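Local coordinates for protein spectinomycin phosphotransferase (Legionella pneumophila, PDB 3I1A) that transfers phosphate to the antibiotic spectinomycin, probably from a bound nucleotide with a metal ion's help, and so acts as an antibiotic resistance factor, at residues A[124-129]-A[267-272]; A[142-147]-A[233-238]; A[148-153]-A[285-290]; A[190-195]-A[277-282]; A[248-253]-A[320-325]. All coordinates share one frame; numbering follows the deposited sequence.

Interaction 1. Residues A[124-129]-A[267-272]; sequences VLRQIH and YGEINV
The Tyr267 ring carries Arg126 over one face and meets His129 at its edge; the ring of Phe263 also packs on it. CD of Arg126 lies 3.9 Å from the centroid of the Tyr267 ring and 13° off its normal, a CH-pi contact. CG of Arg126 is anti to the backbone N and the chain bends at chi2 (66°), which places CD there. The His129 imidazole has O of Leu125 over one face and the phenol OH at its edge: ND1 of His129 and OH of Tyr267 are 2.6 Å apart in a nearly straight hydrogen bond whose donor is not settled, the ring planes 78° apart. NE2 of His129 is bonded to Asp242. The Arg126 guanidinium has CB of Glu269 over one face and, at its edge, O of Tyr267, to which NH1 of Arg126 donates at 2.8 Å. Its NH2 makes a salt bridge to Glu130; it meets OE1 of Glu269 through a water, without a direct salt bridge. Arg126 thus bonds the carbonyl of the residue before Gly268, which leaves helix 257-267 with positive phi: a glycine-terminated helix end held against helix 115-129 in the helical lobe of a kinase-like fold.

Interaction 2. Residues A[142-147]-A[233-238]; sequences RKEIYS and EPMLAP
Glu144 and Met235 meet in the buried part of this contact, where CE of Met235, at the bent end of its chain, settles 3.7 Å from OE1 of Glu144. Beside it CB of Glu144 is 3.7 Å from CB of Ala237, and OH of Tyr146 reaches CG of Pro238 tip to tip at 3.4 Å. OE1 of Glu144 also bonds Tyr280, and OE2 takes N of Tyr146 on its anti lone pair. The short, weakly bonded strand 142-143 pairs in parallel with strand 235-237 at Lys143 and Leu236, through N of Leu236 to O of Arg142 (3.0 Å) and N of Glu144 to O of Leu236 (3.1 Å).

The solvent side is looser. CD of Lys143 lies 3.9 Å from CD1 of Leu236, the chains side by side, while its NZ turns to O of Leu141. Arg142, its CG between the backbone N and the carbonyl carbon (chi1 59°), extends to NE; NH2 of Arg142 donates to O of Glu233 at 2.9 Å, and the bonds from NE to O of Glu233 and Pro234 are weak. CB of Met235 lies over one guanidinium face. A water spans N of Arg142 and O of Pro234.

Every direct hydrogen bond across the segments ends on a main-chain carbonyl. The contact therefore joins backbone to backbone, with Arg142 reading carbonyls, a few residues beyond Asp230, which binds magnesium in another structure of this protein; none is bound here.

Interaction 3. Residues A[148-153]-A[285-290]; sequences PKWREI and IVEDIA
Helix packing within the helical lobe brings Trp150 and Ile153 of helix 149-157 against Val286, Glu287 and Ala290 of helix 274-297. The short axes pass 8.5 Å apart at a crossing angle of 51°, and no hydrogen bond spans them. The backbones come nearest at Trp150 and Glu287, whose CA atoms are 5.4 Å apart. One turn on, Ala290 sits between two partners: its CB is 3.7 Å from CE3 of Trp150, at the edge of the indole, and 3.7 Å from CG2 of Ile153. CG of Trp150 is anti to the carbonyl carbon (chi1 -49°), and the ring stands with CG of Glu287 over its five-membered part. That approach is modelled closer than carbons can sit, and Glu287 has two conformers, so its exact distance is doubtful. The opposite face has CG of Lys149 over its centre. The patch lies partly buried in the helical lobe of the kinase-like fold, on the long helix 274-297; Val154 adds to it by packing on Val286, Ile289 and Ala290. CG1 of Val286, anti to its own backbone N, lies 3.7 Å from O of Trp150 and 4.1 Å from CG of Arg151. The Arg151 guanidinium itself turns elsewhere, to Glu193, Glu283 and O of Tyr146.

Interaction 4. Residues A[190-195]-A[277-282]; sequences DTSEKL and LSYYRH
The carbonyl O of Ser278 is gripped twice by His282, the residue whose ring Thr191 covers. ND1 of His282 donates to O of Ser278 at 2.8 Å (160° at the hydrogen), and N of His282 reaches the same O at 3.1 Å; the two come from opposite faces of the carbonyl plane. This fixes the rotation of the imidazole and puts a proton on ND1. Over the ring, almost above its centre, stands CG2 of Thr191, 3.6 Å from the centroid. The threonine carries CG2 anti to its backbone N, which turns the methyl to the histidine while OG1 bonds O of Arg187. A water accompanies the pair, 3.1 Å from OG1 of Thr191 and 2.9 Å from NE2 of His282. Segments 190-195 and 277-282, on helices 182-198 and 274-297, cross with 144° between their directions and their short axes 8.6 Å apart, within the helical lobe of the kinase-like fold. Farther along, the Tyr279 ring presents its edge to the first helix: CD1 of Tyr279 is 3.4 Å from O of Ser192, with CB of Leu195 also at that edge. CD1 of Leu195 slips against N of Tyr279 and OG of Ser278. The two serine hydroxyls have acidic partners beyond the contact, Ser192 in Glu283 and Ser278 in Glu330.

Interaction 5. Residues A[248-253]-A[320-325]; sequences GGVGNV and NNVVEI
Asn321 reaches toward Asn252 from its CB, which is 3.7 Å from OD1 of Asn252, and its CG, anti to the backbone N (chi1 -151°), carries the amide across to the loop. There the two branches part. OD1 of Asn321 accepts from N of Val322 in its own segment at 2.7 Å and from a water at 2.9 Å, a water that in turn accepts from N of Gly251. ND2 of Asn321 donates to OD1 of Asn252 at 2.6 Å, a short bond but a bent one, with 141° at the hydrogen. The two side chains cross at about a right angle with amide planes 60° apart.

Beside this, methyl groups pack on the glycine backbone. CG1 of Val322 lies 3.6 Å from CA of Val250 and also touches O of Gly249. CD1 of Ile325 comes up to the bare CA of Gly249 at 3.6 Å, while a second water joins O of Gly248 to O of Val322.

Residues Gly249 to Asn252 form a type II beta turn, closed by N of Asn252 to O of Gly249 at 2.9 Å, with Gly251 at positive phi in its third position. Resting on the start of helix 322-329, the turn belongs to the loop between helices 240-243 and 257-267, with the Val250 side chain about 8 Å from that of Asn217, which binds magnesium in another structure of this protein; none is bound here.

Interactions 2, 3 and 4 form a continuous network around helix 274-297: OE1 of Glu144 bonds OH of Tyr280 at 2.6 Å, and NE of Arg151 makes a salt bridge to OE1 of Glu193 at 2.8 Å. Interactions 3 and 4 share that helix, with centres about 11 Å apart. Interaction 5 joins through Ile285, which packs on Val322, and through Arg281 beside Ile325. Interaction 1 touches interaction 4 where Val272 packs on Leu277, but stays about 6 Å at nearest atoms from interaction 2. Closest to the metal site, empty in this model, are interactions 2 and 5; the side chain of Glu233 lies about 6 Å from that of Asp230, its near neighbour in sequence. Interactions 3 and 4 are remote.

Interaction 1. Residues A[124-129]-A[267-272]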
# COMPACT_ATOMS: atom_id res chain seq x y z
N VAL A 124 2.01 -16.53 4.41
CA VAL A 124 2.40 -15.87 3.17
C VAL A 124 3.36 -14.72 3.37
O VAL A 124 4.33 -14.56 2.62
CB VAL A 124 1.13 -15.39 2.40
CG1 VAL A 124 1.53 -14.54 1.19
CG2 VAL A 124 0.35 -16.61 1.93
N LEU A 125 3.13 -13.91 4.39
CA LEU A 125 4.04 -12.81 4.62
C LEU A 125 5.39 -13.36 5.06
O LEU A 125 6.42 -12.79 4.73
CB LEU A 125 3.47 -11.85 5.65
CG LEU A 125 4.08 -10.45 5.66
CD1 LEU A 125 3.97 -9.82 4.27
CD2 LEU A 125 3.32 -9.58 6.65
N ARG A 126 5.42 -14.48 5.78
CA ARG A 126 6.73 -15.04 6.14
C ARG A 126 7.43 -15.52 4.86
O ARG A 126 8.65 -15.38 4.71
CB ARG A 126 6.56 -16.19 7.14
CG ARG A 126 7.89 -16.87 7.57
CD ARG A 126 8.77 -15.92 8.38
NE ARG A 126 10.06 -16.53 8.74
CZ ARG A 126 10.23 -17.47 9.67
NH1 ARG A 126 9.19 -17.93 10.37
NH2 ARG A 126 11.44 -17.97 9.91
N GLN A 127 6.67 -16.11 3.94
CA GLN A 127 7.21 -16.59 2.67
C GLN A 127 7.85 -15.45 1.90
O GLN A 127 8.92 -15.60 1.31
CB GLN A 127 6.12 -17.18 1.78
CG GLN A 127 5.81 -18.65 1.97
CD GLN A 127 4.96 -19.17 0.83
OE1 GLN A 127 3.78 -18.84 0.73
NE2 GLN A 127 5.55 -19.96 -0.06
N ILE A 128 7.17 -14.32 1.90
CA ILE A 128 7.64 -13.13 1.19
C ILE A 128 8.92 -12.64 1.85
O ILE A 128 9.93 -12.40 1.17
CB ILE A 128 6.54 -12.02 1.19
CG1 ILE A 128 5.38 -12.43 0.28
CG2 ILE A 128 7.14 -10.69 0.69
CD1 ILE A 128 4.06 -11.70 0.59
N HIS A 129 8.91 -12.50 3.17
CA HIS A 129 10.09 -12.01 3.86
C HIS A 129 11.30 -12.94 3.71
O HIS A 129 12.43 -12.48 3.82
CB HIS A 129 9.79 -11.80 5.35
CG HIS A 129 8.80 -10.71 5.60
ND1 HIS A 129 8.23 -10.49 6.83
CD2 HIS A 129 8.32 -9.74 4.78
CE1 HIS A 129 7.43 -9.43 6.76
NE2 HIS A 129 7.48 -8.96 5.53
N TYR A 267 2.95 -16.97 10.88
CA TYR A 267 4.23 -16.35 10.55
C TYR A 267 5.40 -17.11 11.20
O TYR A 267 6.49 -17.22 10.61
CB TYR A 267 4.19 -14.90 11.02
CG TYR A 267 5.32 -14.04 10.50
CD1 TYR A 267 5.30 -13.56 9.19
CD2 TYR A 267 6.40 -13.72 11.31
CE1 TYR A 267 6.37 -12.78 8.69
CE2 TYR A 267 7.46 -12.95 10.84
CZ TYR A 267 7.44 -12.49 9.53
OH TYR A 267 8.53 -11.78 9.06
N GLY A 268 5.17 -17.62 12.40
CA GLY A 268 6.18 -18.40 13.10
C GLY A 268 7.25 -17.66 13.86
O GLY A 268 7.50 -17.97 15.02
N GLU A 269 7.89 -16.70 13.21
CA GLU A 269 8.95 -15.92 13.84
C GLU A 269 8.40 -14.91 14.83
O GLU A 269 7.77 -13.92 14.44
CB GLU A 269 9.77 -15.19 12.76
CG GLU A 269 10.92 -14.40 13.35
CD GLU A 269 11.80 -15.27 14.20
OE1 GLU A 269 12.54 -16.10 13.63
OE2 GLU A 269 11.74 -15.15 15.44
N ILE A 270 8.63 -15.15 16.12
CA ILE A 270 8.12 -14.24 17.14
C ILE A 270 9.15 -13.27 17.69
O ILE A 270 8.83 -12.49 18.61
CB ILE A 270 7.49 -15.01 18.32
CG1 ILE A 270 8.39 -16.17 18.75
CG2 ILE A 270 6.10 -15.48 17.92
CD1 ILE A 270 7.98 -16.79 20.06
N ASN A 271 10.38 -13.31 17.18
CA ASN A 271 11.38 -12.35 17.65
C ASN A 271 11.26 -11.12 16.78
O ASN A 271 11.88 -11.01 15.72
CB ASN A 271 12.79 -12.93 17.59
CG ASN A 271 12.99 -14.02 18.62
OD1 ASN A 271 12.95 -13.76 19.82
ND2 ASN A 271 13.16 -15.26 18.16
N VAL A 272 10.46 -10.19 17.28
CA VAL A 272 10.16 -8.95 16.59
C VAL A 272 10.82 -7.82 17.34
O VAL A 272 10.69 -7.71 18.56
CB VAL A 272 8.62 -8.78 16.50
CG1 VAL A 272 8.24 -7.49 15.76
CG2 VAL A 272 8.02 -9.99 15.78
O HOH W 1 11.47 -18.57 12.58

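Interaction 2. Residues A[142-147]-A[233-238]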
# COMPACT_ATOMS: atom_id res chain seq x y z
N ARG A 142 13.82 0.16 -3.56
CA ARG A 142 14.14 1.26 -2.69
C ARG A 142 14.53 0.64 -1.35
O ARG A 142 14.01 -0.42 -0.96
CB ARG A 142 12.94 2.20 -2.55
CG ARG A 142 11.71 1.56 -1.99
CD ARG A 142 10.50 2.37 -2.39
NE ARG A 142 9.29 1.84 -1.77
CZ ARG A 142 8.86 2.21 -0.57
NH1 ARG A 142 9.54 3.11 0.12
NH2 ARG A 142 7.74 1.69 -0.08
N LYS A 143 15.46 1.29 -0.66
CA LYS A 143 15.94 0.82 0.63
C LYS A 143 15.45 1.72 1.76
O LYS A 143 15.33 2.93 1.59
CB LYS A 143 17.48 0.81 0.63
CG LYS A 143 18.16 -0.55 0.42
CD LYS A 143 17.95 -1.15 -0.95
CE LYS A 143 18.69 -0.37 -2.02
NZ LYS A 143 18.54 -1.06 -3.32
N GLU A 144 15.17 1.12 2.91
CA GLU A 144 14.77 1.93 4.06
C GLU A 144 16.00 2.75 4.46
O GLU A 144 17.08 2.18 4.67
CB GLU A 144 14.39 1.04 5.25
CG GLU A 144 14.02 1.78 6.53
CD GLU A 144 12.86 2.74 6.30
OE1 GLU A 144 11.74 2.23 6.10
OE2 GLU A 144 13.09 3.98 6.28
N ILE A 145 15.84 4.06 4.53
CA ILE A 145 16.95 4.93 4.97
C ILE A 145 16.58 5.83 6.15
O ILE A 145 17.35 6.74 6.51
CB ILE A 145 17.52 5.80 3.81
CG1 ILE A 145 16.45 6.72 3.24
CG2 ILE A 145 18.07 4.88 2.72
CD1 ILE A 145 17.02 7.67 2.18
N TYR A 146 15.42 5.57 6.76
CA TYR A 146 14.93 6.32 7.91
C TYR A 146 14.90 7.82 7.65
O TYR A 146 15.27 8.63 8.50
CB TYR A 146 15.80 5.98 9.13
CG TYR A 146 15.69 4.51 9.48
CD1 TYR A 146 14.57 4.03 10.14
CD2 TYR A 146 16.67 3.60 9.09
CE1 TYR A 146 14.41 2.67 10.39
CE2 TYR A 146 16.52 2.21 9.34
CZ TYR A 146 15.38 1.77 10.00
OH TYR A 146 15.19 0.43 10.27
N SER A 147 14.45 8.18 6.45
CA SER A 147 14.38 9.57 6.04
C SER A 147 13.60 10.44 7.01
O SER A 147 12.55 10.05 7.51
CB SER A 147 13.75 9.66 4.65
OG SER A 147 13.50 11.02 4.32
N GLU A 233 4.86 -0.44 -4.84
CA GLU A 233 6.06 0.11 -4.22
C GLU A 233 6.67 -0.75 -3.12
O GLU A 233 6.73 -0.32 -1.97
CB GLU A 233 5.73 1.50 -3.66
CG GLU A 233 5.21 2.47 -4.70
CD GLU A 233 6.30 3.37 -5.25
OE1 GLU A 233 7.29 2.83 -5.80
OE2 GLU A 233 6.18 4.61 -5.12
N PRO A 234 7.10 -1.97 -3.45
CA PRO A 234 7.71 -2.84 -2.43
C PRO A 234 9.06 -2.23 -2.06
O PRO A 234 9.46 -1.23 -2.66
CB PRO A 234 7.85 -4.18 -3.15
CG PRO A 234 8.08 -3.78 -4.59
CD PRO A 234 7.09 -2.62 -4.77
N MET A 235 9.79 -2.83 -1.12
CA MET A 235 11.08 -2.27 -0.70
C MET A 235 11.89 -3.27 0.12
O MET A 235 11.40 -4.36 0.44
CB MET A 235 10.84 -1.03 0.18
CG MET A 235 10.32 -1.35 1.59
SD MET A 235 9.93 0.09 2.63
CE MET A 235 11.53 0.92 2.69
N LEU A 236 13.14 -2.93 0.41
CA LEU A 236 13.97 -3.77 1.26
C LEU A 236 14.03 -3.00 2.57
O LEU A 236 14.41 -1.83 2.59
CB LEU A 236 15.38 -3.95 0.68
CG LEU A 236 15.42 -4.82 -0.56
CD1 LEU A 236 16.78 -4.81 -1.21
CD2 LEU A 236 15.05 -6.23 -0.16
N ALA A 237 13.63 -3.65 3.66
CA ALA A 237 13.62 -2.97 4.93
C ALA A 237 13.48 -4.05 6.00
O ALA A 237 13.32 -5.23 5.68
CB ALA A 237 12.40 -2.03 4.97
N PRO A 238 13.60 -3.68 7.28
CA PRO A 238 13.46 -4.64 8.38
C PRO A 238 12.03 -5.19 8.27
O PRO A 238 11.12 -4.46 7.87
CB PRO A 238 13.59 -3.77 9.62
CG PRO A 238 14.55 -2.70 9.17
CD PRO A 238 13.99 -2.35 7.79
O HOH W 2 11.20 -0.24 -4.80

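Interaction 3. Residues A[148-153]-A[285-290]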
# COMPACT_ATOMS: atom_id res chain seq x y z
N PRO A 148 14.12 11.64 7.30
CA PRO A 148 13.48 12.58 8.20
C PRO A 148 12.53 13.52 7.44
O PRO A 148 11.91 14.40 8.04
CB PRO A 148 14.67 13.33 8.79
CG PRO A 148 15.55 13.50 7.57
CD PRO A 148 15.51 12.06 7.01
N LYS A 149 12.39 13.31 6.13
CA LYS A 149 11.54 14.16 5.28
C LYS A 149 10.19 14.54 5.87
O LYS A 149 9.85 15.73 5.98
CB LYS A 149 11.29 13.50 3.92
CG LYS A 149 10.31 14.32 3.05
CD LYS A 149 10.15 13.78 1.64
CE LYS A 149 9.29 14.72 0.80
NZ LYS A 149 9.32 14.39 -0.65
N TRP A 150 9.43 13.53 6.26
CA TRP A 150 8.10 13.74 6.81
C TRP A 150 8.11 14.36 8.19
O TRP A 150 7.27 15.19 8.52
CB TRP A 150 7.35 12.41 6.84
CG TRP A 150 7.45 11.74 5.53
CD1 TRP A 150 8.21 10.64 5.21
CD2 TRP A 150 6.80 12.14 4.31
NE1 TRP A 150 8.08 10.34 3.87
CE2 TRP A 150 7.22 11.24 3.30
CE3 TRP A 150 5.91 13.17 3.99
CZ2 TRP A 150 6.77 11.34 1.98
CZ3 TRP A 150 5.47 13.27 2.67
CH2 TRP A 150 5.90 12.36 1.69
N ARG A 151 9.07 13.95 9.02
CA ARG A 151 9.14 14.54 10.34
C ARG A 151 9.39 16.04 10.20
O ARG A 151 8.84 16.83 10.95
CB ARG A 151 10.27 13.89 11.15
CG ARG A 151 9.96 12.45 11.53
CD ARG A 151 10.99 11.91 12.51
NE ARG A 151 12.28 11.62 11.89
CZ ARG A 151 12.54 10.55 11.15
NH1 ARG A 151 11.59 9.65 10.91
NH2 ARG A 151 13.77 10.36 10.68
N GLU A 152 10.23 16.41 9.25
CA GLU A 152 10.53 17.83 9.03
C GLU A 152 9.30 18.58 8.58
O GLU A 152 9.03 19.68 9.07
CB GLU A 152 11.66 17.98 8.00
CG GLU A 152 12.99 17.39 8.47
CD GLU A 152 14.11 17.53 7.44
OE1 GLU A 152 13.84 17.42 6.23
OE2 GLU A 152 15.26 17.74 7.86
N ILE A 153 8.54 18.00 7.65
CA ILE A 153 7.33 18.65 7.16
C ILE A 153 6.34 18.89 8.29
O ILE A 153 5.75 19.97 8.38
CB ILE A 153 6.65 17.81 6.06
CG1 ILE A 153 7.48 17.89 4.78
CG2 ILE A 153 5.24 18.34 5.79
CD1 ILE A 153 7.12 16.83 3.76
N ILE A 285 2.25 7.34 10.82
CA ILE A 285 1.25 8.37 11.17
C ILE A 285 1.82 9.75 10.84
O ILE A 285 1.12 10.63 10.32
CB ILE A 285 0.83 8.27 12.65
CG1 ILE A 285 0.21 6.89 12.90
CG2 ILE A 285 -0.18 9.36 13.01
CD1 ILE A 285 -0.03 6.55 14.36
N VAL A 286 3.10 9.95 11.14
CA VAL A 286 3.75 11.22 10.82
C VAL A 286 3.65 11.51 9.33
O VAL A 286 3.39 12.65 8.93
CB VAL A 286 5.24 11.20 11.24
CG1 VAL A 286 5.97 12.41 10.65
CG2 VAL A 286 5.34 11.18 12.75
N GLU A 287 3.86 10.47 8.51
CA GLU A 287 3.79 10.56 7.05
C GLU A 287 2.39 11.04 6.62
O GLU A 287 2.25 11.91 5.77
CB GLU A 287 4.11 9.19 6.42
CG GLU A 287 5.59 9.01 6.04
CD GLU A 287 6.05 7.55 5.98
OE1 GLU A 287 5.31 6.71 5.42
OE2 GLU A 287 7.16 7.26 6.48
N ASP A 288 1.36 10.45 7.22
CA ASP A 288 -0.03 10.82 6.92
C ASP A 288 -0.37 12.23 7.46
O ASP A 288 -1.13 12.96 6.84
CB ASP A 288 -1.02 9.82 7.53
CG ASP A 288 -1.20 8.56 6.68
OD1 ASP A 288 -0.80 8.57 5.51
OD2 ASP A 288 -1.77 7.58 7.20
N ILE A 289 0.19 12.62 8.60
CA ILE A 289 -0.13 13.95 9.13
C ILE A 289 0.45 14.96 8.14
O ILE A 289 -0.14 16.01 7.87
CB ILE A 289 0.47 14.17 10.57
CG1 ILE A 289 -0.34 13.37 11.59
CG2 ILE A 289 0.42 15.65 10.96
CD1 ILE A 289 0.27 13.31 12.98
N ALA A 290 1.62 14.64 7.60
CA ALA A 290 2.26 15.53 6.66
C ALA A 290 1.46 15.68 5.37
O ALA A 290 1.25 16.79 4.88
CB ALA A 290 3.69 15.03 6.34

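Interaction 4. Residues A[190-195]-A[277-282]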
# COMPACT_ATOMS: atom_id res chain seq x y z
N ASP A 190 8.31 13.33 17.72
CA ASP A 190 9.47 13.21 18.58
C ASP A 190 9.81 11.76 18.89
O ASP A 190 10.99 11.42 19.12
CB ASP A 190 9.25 13.98 19.88
CG ASP A 190 9.06 15.49 19.64
OD1 ASP A 190 9.41 15.99 18.55
OD2 ASP A 190 8.60 16.17 20.58
N THR A 191 8.79 10.90 18.90
CA THR A 191 9.05 9.48 19.18
C THR A 191 9.64 8.83 17.95
O THR A 191 10.58 8.04 18.06
CB THR A 191 7.79 8.72 19.61
OG1 THR A 191 7.36 9.20 20.88
CG2 THR A 191 8.10 7.22 19.71
N SER A 192 9.10 9.17 16.78
CA SER A 192 9.64 8.63 15.54
C SER A 192 11.11 9.07 15.42
O SER A 192 11.97 8.27 15.08
CB SER A 192 8.83 9.16 14.34
OG SER A 192 9.45 8.81 13.13
N GLU A 193 11.38 10.34 15.72
CA GLU A 193 12.75 10.88 15.65
C GLU A 193 13.69 10.17 16.63
O GLU A 193 14.78 9.75 16.25
CB GLU A 193 12.72 12.40 15.91
CG GLU A 193 14.04 13.17 15.70
CD GLU A 193 14.53 13.22 14.25
OE1 GLU A 193 13.74 13.48 13.32
OE2 GLU A 193 15.75 13.02 14.04
N LYS A 194 13.27 10.04 17.89
CA LYS A 194 14.05 9.36 18.93
C LYS A 194 14.35 7.91 18.57
O LYS A 194 15.47 7.41 18.76
CB LYS A 194 13.30 9.40 20.26
CG LYS A 194 13.99 8.72 21.44
CD LYS A 194 12.97 8.38 22.53
CE LYS A 194 13.60 8.22 23.92
NZ LYS A 194 14.09 9.53 24.50
N LEU A 195 13.33 7.22 18.07
CA LEU A 195 13.51 5.83 17.71
C LEU A 195 14.41 5.70 16.49
O LEU A 195 15.17 4.74 16.40
CB LEU A 195 12.15 5.16 17.48
CG LEU A 195 11.26 5.05 18.73
CD1 LEU A 195 9.98 4.29 18.40
CD2 LEU A 195 12.02 4.34 19.85
N LEU A 277 9.49 -1.80 15.35
CA LEU A 277 8.04 -1.90 15.17
C LEU A 277 7.36 -0.60 15.64
O LEU A 277 6.47 -0.07 14.98
CB LEU A 277 7.46 -3.08 15.96
CG LEU A 277 6.02 -3.49 15.61
CD1 LEU A 277 6.00 -4.34 14.34
CD2 LEU A 277 5.44 -4.32 16.76
N SER A 278 7.80 -0.08 16.79
CA SER A 278 7.22 1.16 17.31
C SER A 278 7.59 2.35 16.41
O SER A 278 6.79 3.25 16.19
CB SER A 278 7.69 1.43 18.74
OG SER A 278 7.06 2.60 19.26
N TYR A 279 8.81 2.34 15.88
CA TYR A 279 9.25 3.40 14.97
C TYR A 279 8.32 3.49 13.76
O TYR A 279 7.87 4.57 13.37
CB TYR A 279 10.66 3.12 14.45
CG TYR A 279 11.02 4.01 13.28
CD1 TYR A 279 11.29 5.37 13.46
CD2 TYR A 279 10.99 3.52 11.97
CE1 TYR A 279 11.52 6.20 12.38
CE2 TYR A 279 11.22 4.35 10.87
CZ TYR A 279 11.49 5.69 11.09
OH TYR A 279 11.73 6.50 10.02
N TYR A 280 8.04 2.35 13.13
CA TYR A 280 7.18 2.38 11.95
C TYR A 280 5.76 2.83 12.24
O TYR A 280 5.20 3.58 11.45
CB TYR A 280 7.16 1.01 11.26
CG TYR A 280 8.34 0.80 10.34
CD1 TYR A 280 8.56 1.66 9.26
CD2 TYR A 280 9.23 -0.26 10.53
CE1 TYR A 280 9.63 1.48 8.40
CE2 TYR A 280 10.29 -0.45 9.68
CZ TYR A 280 10.50 0.41 8.61
OH TYR A 280 11.53 0.21 7.71
N ARG A 281 5.18 2.39 13.35
CA ARG A 281 3.81 2.80 13.67
C ARG A 281 3.73 4.29 13.92
O ARG A 281 2.75 4.92 13.52
CB ARG A 281 3.29 2.05 14.89
CG ARG A 281 3.09 0.59 14.61
CD ARG A 281 2.51 -0.12 15.82
NE ARG A 281 2.11 -1.47 15.46
CZ ARG A 281 1.78 -2.41 16.33
NH1 ARG A 281 1.81 -2.16 17.64
NH2 ARG A 281 1.42 -3.62 15.89
N HIS A 282 4.74 4.87 14.56
CA HIS A 282 4.72 6.32 14.77
C HIS A 282 5.02 7.05 13.46
O HIS A 282 4.34 8.00 13.10
CB HIS A 282 5.75 6.75 15.85
CG HIS A 282 5.34 6.39 17.26
ND1 HIS A 282 5.40 5.11 17.75
CD2 HIS A 282 4.85 7.15 18.26
CE1 HIS A 282 4.95 5.09 18.99
NE2 HIS A 282 4.61 6.32 19.33
O HOH W 3 5.16 7.37 22.01

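Interaction 5. Residues A[248-253]-A[320-325]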
# COMPACT_ATOMS: atom_id res chain seq x y z
N GLY A 248 -1.93 -3.20 14.13
CA GLY A 248 -1.63 -1.77 13.96
C GLY A 248 -2.83 -0.84 13.96
O GLY A 248 -2.69 0.35 14.18
N GLY A 249 -4.01 -1.38 13.68
CA GLY A 249 -5.22 -0.57 13.69
C GLY A 249 -5.51 0.35 12.51
O GLY A 249 -6.38 1.22 12.62
N VAL A 250 -4.79 0.18 11.40
CA VAL A 250 -5.01 1.03 10.24
C VAL A 250 -6.43 0.79 9.71
O VAL A 250 -6.80 -0.34 9.33
CB VAL A 250 -3.99 0.73 9.10
CG1 VAL A 250 -4.30 1.60 7.87
CG2 VAL A 250 -2.60 1.03 9.58
N GLY A 251 -7.22 1.87 9.70
CA GLY A 251 -8.61 1.80 9.24
C GLY A 251 -9.57 1.33 10.31
O GLY A 251 -10.71 0.94 10.01
N ASN A 252 -9.12 1.37 11.56
CA ASN A 252 -9.89 0.94 12.71
C ASN A 252 -10.28 -0.54 12.70
O ASN A 252 -11.34 -0.93 13.20
CB ASN A 252 -11.13 1.82 12.89
CG ASN A 252 -11.32 2.24 14.34
OD1 ASN A 252 -10.97 3.36 14.74
ND2 ASN A 252 -11.85 1.33 15.14
N VAL A 253 -9.43 -1.35 12.09
CA VAL A 253 -9.59 -2.79 12.06
C VAL A 253 -8.15 -3.27 12.27
O VAL A 253 -7.23 -2.44 12.23
CB VAL A 253 -10.15 -3.31 10.69
CG1 VAL A 253 -11.59 -2.79 10.49
CG2 VAL A 253 -9.27 -2.86 9.53
N ASN A 320 -8.85 3.32 19.92
CA ASN A 320 -8.35 2.10 19.31
C ASN A 320 -7.88 2.29 17.88
O ASN A 320 -7.82 1.32 17.12
CB ASN A 320 -9.44 1.01 19.31
CG ASN A 320 -10.17 0.89 20.63
OD1 ASN A 320 -11.29 0.37 20.68
ND2 ASN A 320 -9.55 1.37 21.71
N ASN A 321 -7.59 3.52 17.47
CA ASN A 321 -7.11 3.70 16.10
C ASN A 321 -5.58 3.77 16.11
O ASN A 321 -4.96 3.45 17.13
CB ASN A 321 -7.74 4.94 15.42
CG ASN A 321 -7.85 4.77 13.90
OD1 ASN A 321 -6.86 4.83 13.18
ND2 ASN A 321 -9.06 4.55 13.41
N VAL A 322 -4.98 4.18 15.00
CA VAL A 322 -3.51 4.15 14.92
C VAL A 322 -2.69 4.90 15.96
O VAL A 322 -1.67 4.40 16.43
CB VAL A 322 -3.01 4.50 13.49
CG1 VAL A 322 -3.53 3.43 12.49
CG2 VAL A 322 -3.45 5.90 13.04
N VAL A 323 -3.14 6.08 16.36
CA VAL A 323 -2.38 6.83 17.34
C VAL A 323 -2.34 6.14 18.69
O VAL A 323 -1.27 5.98 19.27
CB VAL A 323 -2.91 8.27 17.48
CG1 VAL A 323 -2.17 8.98 18.63
CG2 VAL A 323 -2.72 9.02 16.16
N GLU A 324 -3.50 5.73 19.21
CA GLU A 324 -3.54 5.08 20.52
C GLU A 324 -2.75 3.79 20.54
O GLU A 324 -2.11 3.46 21.55
CB GLU A 324 -4.99 4.84 20.95
CG GLU A 324 -5.80 6.12 21.10
CD GLU A 324 -7.10 5.91 21.85
OE1 GLU A 324 -7.64 4.79 21.79
OE2 GLU A 324 -7.58 6.88 22.49
N ILE A 325 -2.80 3.04 19.45
CA ILE A 325 -2.04 1.79 19.34
C ILE A 325 -0.53 2.07 19.25
O ILE A 325 0.28 1.34 19.84
CB ILE A 325 -2.52 0.98 18.11
CG1 ILE A 325 -3.93 0.44 18.38
CG2 ILE A 325 -1.54 -0.16 17.82
CD1 ILE A 325 -4.55 -0.20 17.18
O HOH W 4 -0.50 2.11 14.74
O HOH W 5 -6.43 4.58 10.33